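Local coordinates for protein ATP-dependent RNA helicase HrpB (Escherichia coli, PDB 6EUD) that hydrolyses ATP to ADP and phosphate as a DExH-box NTPase of the RNA helicase kind, and binds single-stranded RNA, at residues A[34-39]-A[156-161]; A[56-59]-A[63-66]. One frame throughout, in Å; residues are numbered along the deposited sequence.

From the N terminus, the chain first reaches 34-39, the loop between strand 26-29 and helix 40-45, and meets its partner 156-161 only after 116 more residues; interaction 1 thus closes a long loop. Interaction 2 is nested inside that loop and is almost local, with just three residues separating 56-59 from 63-66 between strand 53-57 and helix 61-74. Both contacts reach the same mostly parallel sheet of the ATP-binding domain. The centres of interactions 1 and 2 are about 11 Å apart, and the two contacts do not touch. Interaction 1 ties the P-loop to strand 154-159, while interaction 2 packs the start of a helix on the end of the strand before it.

Interaction 1: A[34-39]-A[156-161]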
loop_
_atom_site.group_PDB
_atom_site.type_symbol
_atom_site.label_atom_id
_atom_site.label_comp_id
_atom_site.label_asym_id
_atom_site.label_seq_id
_atom_site.Cartn_x
_atom_site.Cartn_y
_atom_site.Cartn_z
ATOM N N ALA A 34 29.660 -14.121 10.964
ATOM C CA ALA A 34 30.961 -14.183 10.308
ATOM C C ALA A 34 31.798 -12.953 10.641
ATOM O O ALA A 34 33.010 -12.945 10.429
ATOM C CB ALA A 34 30.791 -14.330 8.798
ATOM N N GLY A 35 31.150 -11.918 11.166
ATOM C CA GLY A 35 31.853 -10.720 11.583
ATOM C C GLY A 35 31.809 -9.610 10.553
ATOM O O GLY A 35 32.608 -8.673 10.607
ATOM N N LYS A 36 30.875 -9.706 9.610
ATOM C CA LYS A 36 30.767 -8.702 8.554
ATOM C C LYS A 36 30.435 -7.330 9.139
ATOM O O LYS A 36 30.767 -6.301 8.555
ATOM C CB LYS A 36 29.712 -9.107 7.520
ATOM C CG LYS A 36 28.314 -9.302 8.088
ATOM C CD LYS A 36 27.299 -9.595 6.987
ATOM C CE LYS A 36 25.945 -9.978 7.570
ATOM N NZ LYS A 36 25.416 -8.907 8.443
ATOM N N SER A 37 29.796 -7.335 10.306
ATOM C CA SER A 37 29.393 -6.115 10.998
ATOM C C SER A 37 30.399 -5.708 12.080
ATOM O O SER A 37 30.724 -4.525 12.244
ATOM C CB SER A 37 28.009 -6.308 11.629
ATOM O OG SER A 37 27.127 -6.968 10.739
ATOM N N THR A 38 30.888 -6.705 12.814
ATOM C CA THR A 38 31.710 -6.478 13.994
ATOM C C THR A 38 33.205 -6.536 13.697
ATOM O O THR A 38 34.035 -6.597 14.609
ATOM C CB THR A 38 31.379 -7.508 15.088
ATOM O OG1 THR A 38 31.417 -8.829 14.532
ATOM C CG2 THR A 38 29.995 -7.242 15.661
ATOM N N TRP A 39 33.555 -6.515 12.419
ATOM C CA TRP A 39 34.957 -6.533 12.055
ATOM C C TRP A 39 35.189 -5.712 10.812
ATOM O O TRP A 39 35.859 -4.687 10.868
ATOM C CB TRP A 39 35.446 -7.966 11.836
ATOM C CG TRP A 39 36.932 -8.079 11.753
ATOM C CD1 TRP A 39 37.807 -8.018 12.793
ATOM C CD2 TRP A 39 37.721 -8.291 10.574
ATOM N NE1 TRP A 39 39.092 -8.169 12.340
ATOM C CE2 TRP A 39 39.069 -8.345 10.981
ATOM C CE3 TRP A 39 37.421 -8.441 9.215
ATOM C CZ2 TRP A 39 40.120 -8.539 10.077
ATOM C CZ3 TRP A 39 38.474 -8.639 8.315
ATOM C CH2 TRP A 39 39.801 -8.683 8.753
ATOM N N LEU A 156 28.725 0.092 -0.038
ATOM C CA LEU A 156 28.743 -1.329 0.295
ATOM C C LEU A 156 27.410 -1.851 0.839
ATOM O O LEU A 156 26.953 -1.464 1.914
ATOM C CB LEU A 156 29.844 -1.620 1.311
ATOM C CG LEU A 156 29.943 -3.091 1.735
ATOM C CD1 LEU A 156 30.109 -3.995 0.515
ATOM C CD2 LEU A 156 31.111 -3.266 2.672
ATOM N N ILE A 157 26.799 -2.763 0.105
ATOM C CA ILE A 157 25.551 -3.347 0.561
ATOM C C ILE A 157 25.809 -4.751 1.087
ATOM O O ILE A 157 26.283 -5.626 0.357
ATOM C CB ILE A 157 24.510 -3.359 -0.566
ATOM C CG1 ILE A 157 24.317 -1.933 -1.076
ATOM C CG2 ILE A 157 23.190 -3.949 -0.083
ATOM C CD1 ILE A 157 23.402 -1.817 -2.251
ATOM N N MET A 158 25.516 -4.948 2.369
ATOM C CA MET A 158 25.758 -6.223 3.031
ATOM C C MET A 158 24.463 -6.966 3.277
ATOM O O MET A 158 23.546 -6.468 3.934
ATOM C CB MET A 158 26.473 -6.029 4.365
ATOM C CG MET A 158 27.885 -5.467 4.287
ATOM S SD MET A 158 28.569 -5.387 5.952
ATOM C CE MET A 158 30.177 -4.702 5.630
ATOM N N SER A 159 24.410 -8.180 2.761
ATOM C CA SER A 159 23.271 -9.047 2.945
ATOM C C SER A 159 23.748 -10.339 3.616
ATOM O O SER A 159 24.872 -10.795 3.379
ATOM C CB SER A 159 22.613 -9.316 1.598
ATOM O OG SER A 159 21.525 -10.211 1.697
ATOM N N ALA A 160 22.908 -10.921 4.466
ATOM C CA ALA A 160 23.274 -12.158 5.145
ATOM C C ALA A 160 22.763 -13.399 4.403
ATOM O O ALA A 160 23.116 -14.525 4.759
ATOM C CB ALA A 160 22.759 -12.149 6.593
ATOM N N THR A 161 21.937 -13.197 3.381
ATOM C CA THR A 161 21.391 -14.321 2.625
ATOM C C THR A 161 22.212 -14.534 1.382
ATOM O O THR A 161 22.674 -13.568 0.776
ATOM C CB THR A 161 19.933 -14.118 2.200
ATOM O OG1 THR A 161 19.873 -13.152 1.136
ATOM C CG2 THR A 161 19.075 -13.689 3.405
#
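Met-158 lays its thioether under the P-loop, overlapping the backbone carbonyl of Lys-36: its SD is 3.5 Å and its CE 3.4 Å from Lys-36 O. With CG beside the backbone N (chi1 -65°) and the chain extended beyond, the methionine reaches from the strand as a straight, unbranched arm. Its SD also lies 4.2 Å from Lys-36 CB. Further along, the lysine chain runs past the strand's end, and its CE comes 4.0 Å from the methyl CB of Ala-160, a residue small enough to let it pass. No hydrogen bond joins the two segments; this is van der Waals packing of a thioether on a backbone carbonyl and of the lysine methylenes on a methyl. A bend at chi4 (58°) turns Lys-36 NZ aside to a salt bridge with Glu-127 of the DEFH box and a weak 3.5 Å hydrogen bond to Ser-37 OG. Ser-37 OG is itself hydrogen-bonded to Asp-126 OD1, so the DEFH box holds both P-loop side chains. Gly-35, at a positive phi of 98°, lets the loop curl into the P-loop (motif I), the predicted ATP site, while Ser-159, Ala-160 and Thr-161 form the SAT sequence of helicase motif III. Strand 154-159 lies between parallel strands 120-125 and 26-29, and Met-158 fills the layer beneath the loop by also touching Ile-124, Leu-28 and, on helix 40-45, Leu-40.

Interaction 2: A[56-59]-A[63-66]; sequences LLEP and AARN
Strand 53-57 gives way to a short turn that folds the chain into helix 61-74, bringing the backbones so close that the CA atoms of Glu-58 and Ala-64 are 5.1 Å apart. So tight an approach suits an alanine on the helix. The CB of Glu-58 rests 3.7 Å from both the CA and the CB of Ala-64, and its CG continues over the same residue, 3.7 Å from Ala-64 CA. The glutamate thus meets the helix with its methylenes. A bend at chi2 (-68°) then turns the carboxylate off the helix toward the P-loop, leaving Glu-58 OE1 4.2 Å from Ala-63 CB. The methyl of Ala-63 also meets the proline, Pro-59 CD lying 4.3 Å from Ala-63 CB in a modest apolar contact. Proline fits where the strand is left behind, since it has no backbone N-H to offer to a neighbouring strand. Just before it, Glu-58 O accepts a hydrogen bond from Thr-103 OG1, and Thr-103 also touches Ala-64, so the loop after strand 99-102 closes over this corner. The turn and the start of the helix correspond to motif Ia of DExH helicases. No hydrogen bond or salt bridge spans the two segments. The contact is close van der Waals packing, set by the short connection between strand and helix. The polar end of Glu-58 points toward the predicted ATP site, the nearest side-chain atoms of Glu-58 and Ser-37 being about 5 Å apart, and its OE2 lies close to OD1 of Asp-126. Two carboxylates so near each other would probably repel unless a positive group or a metal offsets them; Lys-36, salt-bridged to Glu-127, lies in the same region.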
loop_
_atom_site.group_PDB
_atom_site.type_symbol
_atom_site.label_atom_id
_atom_site.label_comp_id
_atom_site.label_asym_id
_atom_site.label_seq_id
_atom_site.Cartn_x
_atom_site.Cartn_y
_atom_site.Cartn_z
ATOM N N LEU A 56 27.549 3.448 8.657
ATOM C CA LEU A 56 27.031 2.090 8.771
ATOM C C LEU A 56 25.601 2.091 9.294
ATOM O O LEU A 56 25.377 2.263 10.504
ATOM C CB LEU A 56 27.920 1.256 9.691
ATOM C CG LEU A 56 27.508 -0.201 9.899
ATOM C CD1 LEU A 56 27.491 -0.944 8.571
ATOM C CD2 LEU A 56 28.438 -0.878 10.884
ATOM N N LEU A 57 24.644 1.899 8.377
ATOM C CA LEU A 57 23.216 1.852 8.715
ATOM C C LEU A 57 22.844 0.508 9.308
ATOM O O LEU A 57 23.188 -0.531 8.749
ATOM C CB LEU A 57 22.342 2.122 7.483
ATOM C CG LEU A 57 20.824 1.980 7.706
ATOM C CD1 LEU A 57 20.330 3.019 8.700
ATOM C CD2 LEU A 57 20.026 2.074 6.404
ATOM N N GLU A 58 22.135 0.533 10.434
ATOM C CA GLU A 58 21.621 -0.685 11.049
ATOM C C GLU A 58 20.101 -0.594 11.165
ATOM O O GLU A 58 19.568 0.479 11.400
ATOM C CB GLU A 58 22.269 -0.905 12.418
ATOM C CG GLU A 58 23.789 -1.094 12.369
ATOM C CD GLU A 58 24.207 -2.399 11.706
ATOM O OE1 GLU A 58 23.404 -3.356 11.736
ATOM O OE2 GLU A 58 25.337 -2.471 11.166
ATOM N N PRO A 59 19.399 -1.725 11.007
ATOM C CA PRO A 59 17.933 -1.715 10.889
ATOM C C PRO A 59 17.217 -1.297 12.167
ATOM O O PRO A 59 16.198 -0.634 12.080
ATOM C CB PRO A 59 17.601 -3.165 10.550
ATOM C CG PRO A 59 18.729 -3.956 11.184
ATOM C CD PRO A 59 19.950 -3.093 11.069
ATOM N N ALA A 63 20.451 -3.329 17.337
ATOM C CA ALA A 63 21.518 -3.813 16.480
ATOM C C ALA A 63 22.639 -2.790 16.402
ATOM O O ALA A 63 23.822 -3.138 16.461
ATOM C CB ALA A 63 20.982 -4.119 15.079
ATOM N N ALA A 64 22.240 -1.526 16.279
ATOM C CA ALA A 64 23.149 -0.429 15.954
ATOM C C ALA A 64 24.193 -0.184 17.024
ATOM O O ALA A 64 25.316 0.221 16.713
ATOM C CB ALA A 64 22.364 0.853 15.709
ATOM N N ARG A 65 23.832 -0.401 18.283
ATOM C CA ARG A 65 24.771 -0.079 19.336
ATOM C C ARG A 65 25.554 -1.323 19.731
ATOM O O ARG A 65 26.601 -1.230 20.346
ATOM C CB ARG A 65 24.049 0.552 20.526
ATOM C CG ARG A 65 24.993 1.006 21.633
ATOM C CD ARG A 65 24.252 1.709 22.753
ATOM N NE ARG A 65 22.831 1.382 22.748
ATOM C CZ ARG A 65 22.264 0.514 23.579
ATOM N NH1 ARG A 65 22.999 -0.127 24.484
ATOM N NH2 ARG A 65 20.964 0.278 23.497
ATOM N N ASN A 66 25.067 -2.492 19.334
ATOM C CA ASN A 66 25.876 -3.698 19.433
ATOM C C ASN A 66 27.099 -3.604 18.529
ATOM O O ASN A 66 28.217 -3.882 18.953
ATOM C CB ASN A 66 25.054 -4.937 19.083
ATOM C CG ASN A 66 24.314 -5.485 20.271
ATOM O OD1 ASN A 66 24.705 -5.252 21.414
ATOM N ND2 ASN A 66 23.233 -6.210 20.016
#